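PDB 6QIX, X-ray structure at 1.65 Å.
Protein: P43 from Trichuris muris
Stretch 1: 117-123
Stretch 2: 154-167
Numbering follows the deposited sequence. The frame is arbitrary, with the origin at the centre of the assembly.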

ATOM      1  N   LEU A 117       0.162  -5.280 -12.196  1.00 29.44           N
ATOM      2  CA  LEU A 117       1.056  -4.298 -11.575  1.00 26.56           C
ATOM      3  C   LEU A 117       2.461  -4.311 -12.183  1.00 24.55           C
ATOM      4  O   LEU A 117       3.247  -3.362 -11.966  1.00 24.65           O
ATOM      5  CB  LEU A 117       1.137  -4.564 -10.065  1.00 28.21           C
ATOM      6  CG  LEU A 117       0.148  -3.860  -9.141  1.00 30.97           C
ATOM      7  CD1 LEU A 117      -1.269  -3.876  -9.581  1.00 34.71           C
ATOM      8  CD2 LEU A 117       0.277  -4.471  -7.700  1.00 33.54           C
ATOM      9  N   GLY A 118       2.814  -5.365 -12.910  1.00 25.86           N
ATOM     10  CA  GLY A 118       4.142  -5.401 -13.509  1.00 25.28           C
ATOM     11  C   GLY A 118       5.200  -5.510 -12.432  1.00 23.67           C
ATOM     12  O   GLY A 118       5.072  -6.304 -11.497  1.00 24.19           O
ATOM     13  N   CYS A 119       6.251  -4.693 -12.506  1.00 24.17           N
ATOM     14  CA  CYS A 119       7.293  -4.774 -11.486  1.00 21.06           C
ATOM     15  C   CYS A 119       6.857  -3.901 -10.310  1.00 20.25           C
ATOM     16  O   CYS A 119       7.350  -2.791 -10.073  1.00 23.54           O
ATOM     17  CB  CYS A 119       8.649  -4.392 -12.081  1.00 22.25           C
ATOM     18  SG  CYS A 119       9.133  -5.607 -13.406  1.00 25.22           S
ATOM     19  N   GLY A 120       5.909  -4.432  -9.549  1.00 18.97           N
ATOM     20  CA  GLY A 120       5.226  -3.640  -8.544  1.00 19.71           C
ATOM     21  C   GLY A 120       5.705  -3.837  -7.120  1.00 18.70           C
ATOM     22  O   GLY A 120       5.022  -3.413  -6.185  1.00 17.06           O
ATOM     23  N   TYR A 121       6.884  -4.436  -6.927  1.00 18.18           N
ATOM     24  CA  TYR A 121       7.308  -4.809  -5.578  1.00 17.71           C
ATOM     25  C   TYR A 121       7.497  -3.622  -4.642  1.00 18.07           C
ATOM     26  O   TYR A 121       7.451  -3.795  -3.416  1.00 18.55           O
ATOM     27  CB  TYR A 121       8.590  -5.609  -5.685  1.00 17.15           C
ATOM     28  CG  TYR A 121       8.334  -6.901  -6.416  1.00 16.97           C
ATOM     29  CD1 TYR A 121       7.840  -7.989  -5.725  1.00 19.98           C
ATOM     30  CD2 TYR A 121       8.509  -7.015  -7.780  1.00 18.32           C
ATOM     31  CE1 TYR A 121       7.578  -9.162  -6.323  1.00 22.14           C
ATOM     32  CE2 TYR A 121       8.261  -8.247  -8.436  1.00 18.06           C
ATOM     33  CZ  TYR A 121       7.795  -9.310  -7.694  1.00 21.87           C
ATOM     34  OH  TYR A 121       7.507 -10.511  -8.274  1.00 24.04           O
ATOM     35  N   ALA A 122       7.681  -2.427  -5.172  1.00 15.55           N
ATOM     36  CA  ALA A 122       7.855  -1.270  -4.295  1.00 16.96           C
ATOM     37  C   ALA A 122       6.572  -0.771  -3.660  1.00 16.20           C
ATOM     38  O   ALA A 122       6.643  -0.054  -2.644  1.00 18.87           O
ATOM     39  CB  ALA A 122       8.471  -0.091  -5.051  1.00 21.73           C
ATOM     40  N   PHE A 123       5.411  -1.094  -4.210  1.00 15.32           N
ATOM     41  CA  PHE A 123       4.183  -0.501  -3.668  1.00 16.01           C
ATOM     42  C   PHE A 123       3.124  -1.526  -3.290  1.00 18.89           C
ATOM     43  O   PHE A 123       2.056  -1.127  -2.778  1.00 20.37           O
ATOM     44  CB  PHE A 123       3.602   0.536  -4.653  1.00 16.83           C
ATOM     45  CG  PHE A 123       3.486   0.041  -6.066  1.00 14.02           C
ATOM     46  CD1 PHE A 123       2.349  -0.637  -6.475  1.00 15.30           C
ATOM     47  CD2 PHE A 123       4.516   0.255  -6.973  1.00 16.34           C
ATOM     48  CE1 PHE A 123       2.241  -1.115  -7.738  1.00 16.96           C
ATOM     49  CE2 PHE A 123       4.418  -0.217  -8.262  1.00 16.77           C
ATOM     50  CZ  PHE A 123       3.264  -0.893  -8.651  1.00 15.42           C
ATOM     51  N   LYS A 154      13.489  -0.645   0.869  1.00 18.47           N
ATOM     52  CA  LYS A 154      12.591  -0.234  -0.204  1.00 19.44           C
ATOM     53  C   LYS A 154      13.066  -0.752  -1.552  1.00 16.64           C
ATOM     54  O   LYS A 154      14.251  -0.669  -1.893  1.00 18.07           O
ATOM     55  CB  LYS A 154      12.484   1.279  -0.203  1.00 21.07           C
ATOM     56  CG  LYS A 154      11.788   1.817   1.054  1.00 27.52           C
ATOM     57  CD  LYS A 154      11.440   3.257   0.901  1.00 34.21           C
ATOM     58  CE  LYS A 154      10.618   3.734   2.080  1.00 38.24           C
ATOM     59  NZ  LYS A 154      11.490   3.840   3.255  1.00 47.30           N
ATOM     60  N   LYS A 155      12.143  -1.300  -2.320  1.00 17.43           N
ATOM     61  CA  LYS A 155      12.513  -1.965  -3.567  1.00 18.37           C
ATOM     62  C   LYS A 155      12.567  -0.980  -4.733  1.00 16.53           C
ATOM     63  O   LYS A 155      11.797  -0.008  -4.793  1.00 17.90           O
ATOM     64  CB  LYS A 155      11.536  -3.106  -3.895  1.00 20.20           C
ATOM     65  CG  LYS A 155      11.791  -4.403  -3.155  1.00 23.63           C
ATOM     66  CD  LYS A 155      11.418  -4.176  -1.710  1.00 28.15           C
ATOM     67  CE  LYS A 155      11.252  -5.432  -0.919  1.00 36.66           C
ATOM     68  NZ  LYS A 155      11.433  -5.183   0.580  1.00 40.92           N
ATOM     69  N   HIS A 156      13.530  -1.218  -5.623  1.00 16.22           N
ATOM     70  CA  HIS A 156      13.772  -0.461  -6.855  1.00 15.71           C
ATOM     71  C   HIS A 156      13.926  -1.490  -7.972  1.00 15.49           C
ATOM     72  O   HIS A 156      14.913  -2.230  -8.003  1.00 16.76           O
ATOM     73  CB  HIS A 156      15.019   0.411  -6.735  1.00 15.00           C
ATOM     74  CG  HIS A 156      15.029   1.300  -5.503  1.00 14.87           C
ATOM     75  ND1 HIS A 156      14.090   2.292  -5.287  1.00 17.63           N
ATOM     76  CD2 HIS A 156      15.852   1.329  -4.430  1.00 15.85           C
ATOM     77  CE1 HIS A 156      14.351   2.906  -4.145  1.00 18.02           C
ATOM     78  NE2 HIS A 156      15.419   2.342  -3.606  1.00 16.39           N
ATOM     79  N   CYS A 157      12.950  -1.539  -8.876  1.00 14.70           N
ATOM     80  CA  CYS A 157      12.879  -2.582  -9.894  1.00 17.64           C
ATOM     81  C   CYS A 157      12.852  -1.995 -11.286  1.00 16.73           C
ATOM     82  O   CYS A 157      12.210  -0.969 -11.520  1.00 18.77           O
ATOM     83  CB  CYS A 157      11.624  -3.460  -9.741  1.00 23.16           C
ATOM     84  SG  CYS A 157      11.428  -4.241  -8.149  1.00 25.24           S
ATOM     85  N   ILE A 158      13.528  -2.675 -12.222  1.00 17.56           N
ATOM     86  CA  ILE A 158      13.376  -2.404 -13.646  1.00 16.06           C
ATOM     87  C   ILE A 158      12.952  -3.708 -14.304  1.00 16.97           C
ATOM     88  O   ILE A 158      13.189  -4.797 -13.788  1.00 17.28           O
ATOM     89  CB  ILE A 158      14.658  -1.850 -14.308  1.00 17.45           C
ATOM     90  CG1 ILE A 158      15.766  -2.905 -14.260  1.00 19.78           C
ATOM     91  CG2 ILE A 158      15.091  -0.601 -13.582  1.00 17.57           C
ATOM     92  CD1 ILE A 158      17.033  -2.527 -15.026  1.00 24.60           C
ATOM     93  N   GLU A 159      12.323  -3.588 -15.454  1.00 16.43           N
ATOM     94  CA  GLU A 159      11.914  -4.753 -16.241  1.00 16.40           C
ATOM     95  C   GLU A 159      12.966  -5.076 -17.294  1.00 18.55           C
ATOM     96  O   GLU A 159      13.410  -4.187 -18.010  1.00 21.32           O
ATOM     97  CB  GLU A 159      10.571  -4.471 -16.900  1.00 20.31           C
ATOM     98  CG  GLU A 159       9.977  -5.690 -17.609  1.00 28.32           C
ATOM     99  CD  GLU A 159       8.661  -5.389 -18.297  1.00 32.98           C
ATOM    100  OE1 GLU A 159       7.926  -4.503 -17.798  1.00 35.11           O
ATOM    101  OE2 GLU A 159       8.374  -6.056 -19.329  1.00 33.40           O
ATOM    102  N   LYS A 160      13.372  -6.343 -17.375  1.00 21.99           N
ATOM    103  CA  LYS A 160      14.298  -6.805 -18.400  1.00 22.57           C
ATOM    104  C   LYS A 160      13.810  -8.159 -18.917  1.00 24.64           C
ATOM    105  O   LYS A 160      13.691  -9.107 -18.138  1.00 25.11           O
ATOM    106  CB  LYS A 160      15.704  -6.960 -17.849  1.00 23.96           C
ATOM    107  CG  LYS A 160      16.388  -5.637 -17.439  1.00 33.43           C
ATOM    108  CD  LYS A 160      16.448  -4.611 -18.575  1.00 39.11           C
ATOM    109  CE  LYS A 160      17.820  -4.019 -18.728  1.00 45.26           C
ATOM    110  NZ  LYS A 160      17.952  -3.187 -19.962  1.00 46.59           N
ATOM    111  N   ASP A 161      13.514  -8.201 -20.211  1.00 25.20           N
ATOM    112  CA  ASP A 161      13.162  -9.397 -20.970  1.00 27.18           C
ATOM    113  C   ASP A 161      12.123 -10.249 -20.241  1.00 27.22           C
ATOM    114  O   ASP A 161      12.277 -11.454 -20.084  1.00 29.68           O
ATOM    115  CB  ASP A 161      14.409 -10.214 -21.316  1.00 27.52           C
ATOM    116  CG  ASP A 161      14.122 -11.280 -22.375  1.00 29.84           C
ATOM    117  OD1 ASP A 161      13.248 -11.045 -23.235  1.00 28.50           O
ATOM    118  OD2 ASP A 161      14.770 -12.347 -22.334  1.00 32.41           O
ATOM    119  N   GLY A 162      11.049  -9.603 -19.808  1.00 26.87           N
ATOM    120  CA  GLY A 162       9.886 -10.269 -19.240  1.00 25.49           C
ATOM    121  C   GLY A 162       9.998 -10.620 -17.781  1.00 25.90           C
ATOM    122  O   GLY A 162       9.126 -11.335 -17.251  1.00 26.95           O
ATOM    123  N   MET A 163      11.043 -10.139 -17.112  1.00 25.37           N
ATOM    124  CA  MET A 163      11.267 -10.376 -15.702  1.00 24.94           C
ATOM    125  C   MET A 163      11.558  -9.033 -15.031  1.00 22.46           C
ATOM    126  O   MET A 163      11.816  -8.031 -15.699  1.00 23.58           O
ATOM    127  CB  MET A 163      12.428 -11.363 -15.508  1.00 27.28           C
ATOM    128  CG  MET A 163      12.202 -12.761 -16.120  1.00 30.73           C
ATOM    129  SD  MET A 163      10.835 -13.606 -15.326  1.00 34.52           S
ATOM    130  CE  MET A 163      11.443 -13.913 -13.672  1.00 36.04           C
ATOM    131  N   CYS A 164      11.515  -9.031 -13.699  1.00 21.11           N
ATOM    132  CA  CYS A 164      11.855  -7.858 -12.906  1.00 18.94           C
ATOM    133  C   CYS A 164      13.214  -8.045 -12.260  1.00 20.13           C
ATOM    134  O   CYS A 164      13.501  -9.107 -11.696  1.00 22.58           O
ATOM    135  CB  CYS A 164      10.802  -7.592 -11.827  1.00 22.18           C
ATOM    136  SG  CYS A 164       9.125  -7.456 -12.522  1.00 23.23           S
ATOM    137  N   LYS A 165      14.049  -7.003 -12.338  1.00 18.13           N
ATOM    138  CA  LYS A 165      15.367  -6.975 -11.703  1.00 17.29           C
ATOM    139  C   LYS A 165      15.340  -5.914 -10.621  1.00 16.95           C
ATOM    140  O   LYS A 165      15.046  -4.748 -10.917  1.00 17.02           O
ATOM    141  CB  LYS A 165      16.483  -6.657 -12.713  1.00 17.11           C
ATOM    142  CG  LYS A 165      16.492  -7.637 -13.926  1.00 19.76           C
ATOM    143  CD  LYS A 165      16.863  -9.045 -13.454  1.00 23.00           C
ATOM    144  CE  LYS A 165      16.885  -9.967 -14.653  1.00 26.31           C
ATOM    145  NZ  LYS A 165      17.588 -11.250 -14.381  1.00 28.95           N
ATOM    146  N   CYS A 166      15.599  -6.318  -9.373  1.00 17.47           N
ATOM    147  CA  CYS A 166      15.327  -5.441  -8.222  1.00 18.12           C
ATOM    148  C   CYS A 166      16.487  -5.394  -7.244  1.00 16.45           C
ATOM    149  O   CYS A 166      17.139  -6.411  -6.999  1.00 16.00           O
ATOM    150  CB  CYS A 166      14.114  -5.883  -7.451  1.00 20.84           C
ATOM    151  SG  CYS A 166      12.561  -6.006  -8.419  1.00 27.13           S
ATOM    152  N   CYS A 167      16.706  -4.210  -6.657  1.00 16.59           N
ATOM    153  CA  CYS A 167      17.687  -3.951  -5.620  1.00 17.51           C
ATOM    154  C   CYS A 167      16.970  -3.076  -4.589  1.00 16.71           C
ATOM    155  O   CYS A 167      15.990  -2.420  -4.930  1.00 19.18           O
ATOM    156  CB  CYS A 167      18.930  -3.207  -6.167  1.00 17.33           C
ATOM    157  SG  CYS A 167      19.738  -3.934  -7.543  1.00 22.28           S
TER
HETATM  158  O   HOH W   1       9.433  -1.220  -1.188  1.00 31.26           O

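What backbone does each stretch bring to the contact? Residues 154-167 form a hairpin: strands 155-160 and 163-167 are joined by a type I' turn from Lys160 to Met163, and paired hydrogen bonds such as Ile158 N to Lys165 O (2.9 Å) hold them together. Residues 117-123 form no regular helix or strand, and no direct hydrogen bond crosses to the hairpin.

What, then, fastens the two together? A disulfide does, with Cys119 SG 2.0 Å from Cys164 SG and a chi3 of -87°, close to the relaxed value for such a bond. Cys119 also packs on the neighbouring strand, its CB 3.9 Å from Cys157 CB.

How does Tyr121 fit against the hairpin? Alternation along the strands turns Cys157, Cys164 and Cys166 toward residues 117-123, while His156, Ile158 and Lys165 point away. Cys157 and Cys166 are themselves joined by a disulfide, and both sulfurs lie oblique to the Tyr121 ring; Cys164 SG sits at its edge, 4.3 Å from Tyr121 CE2.

What happens at the far end, beside Lys155? Ala122 CB rests 3.3 Å from Lys155 O, a close packing contact. A water bridges the backbones here: the water O lies 2.9 Å from Lys155 N, from which it accepts, and donates weakly to Ala122 O.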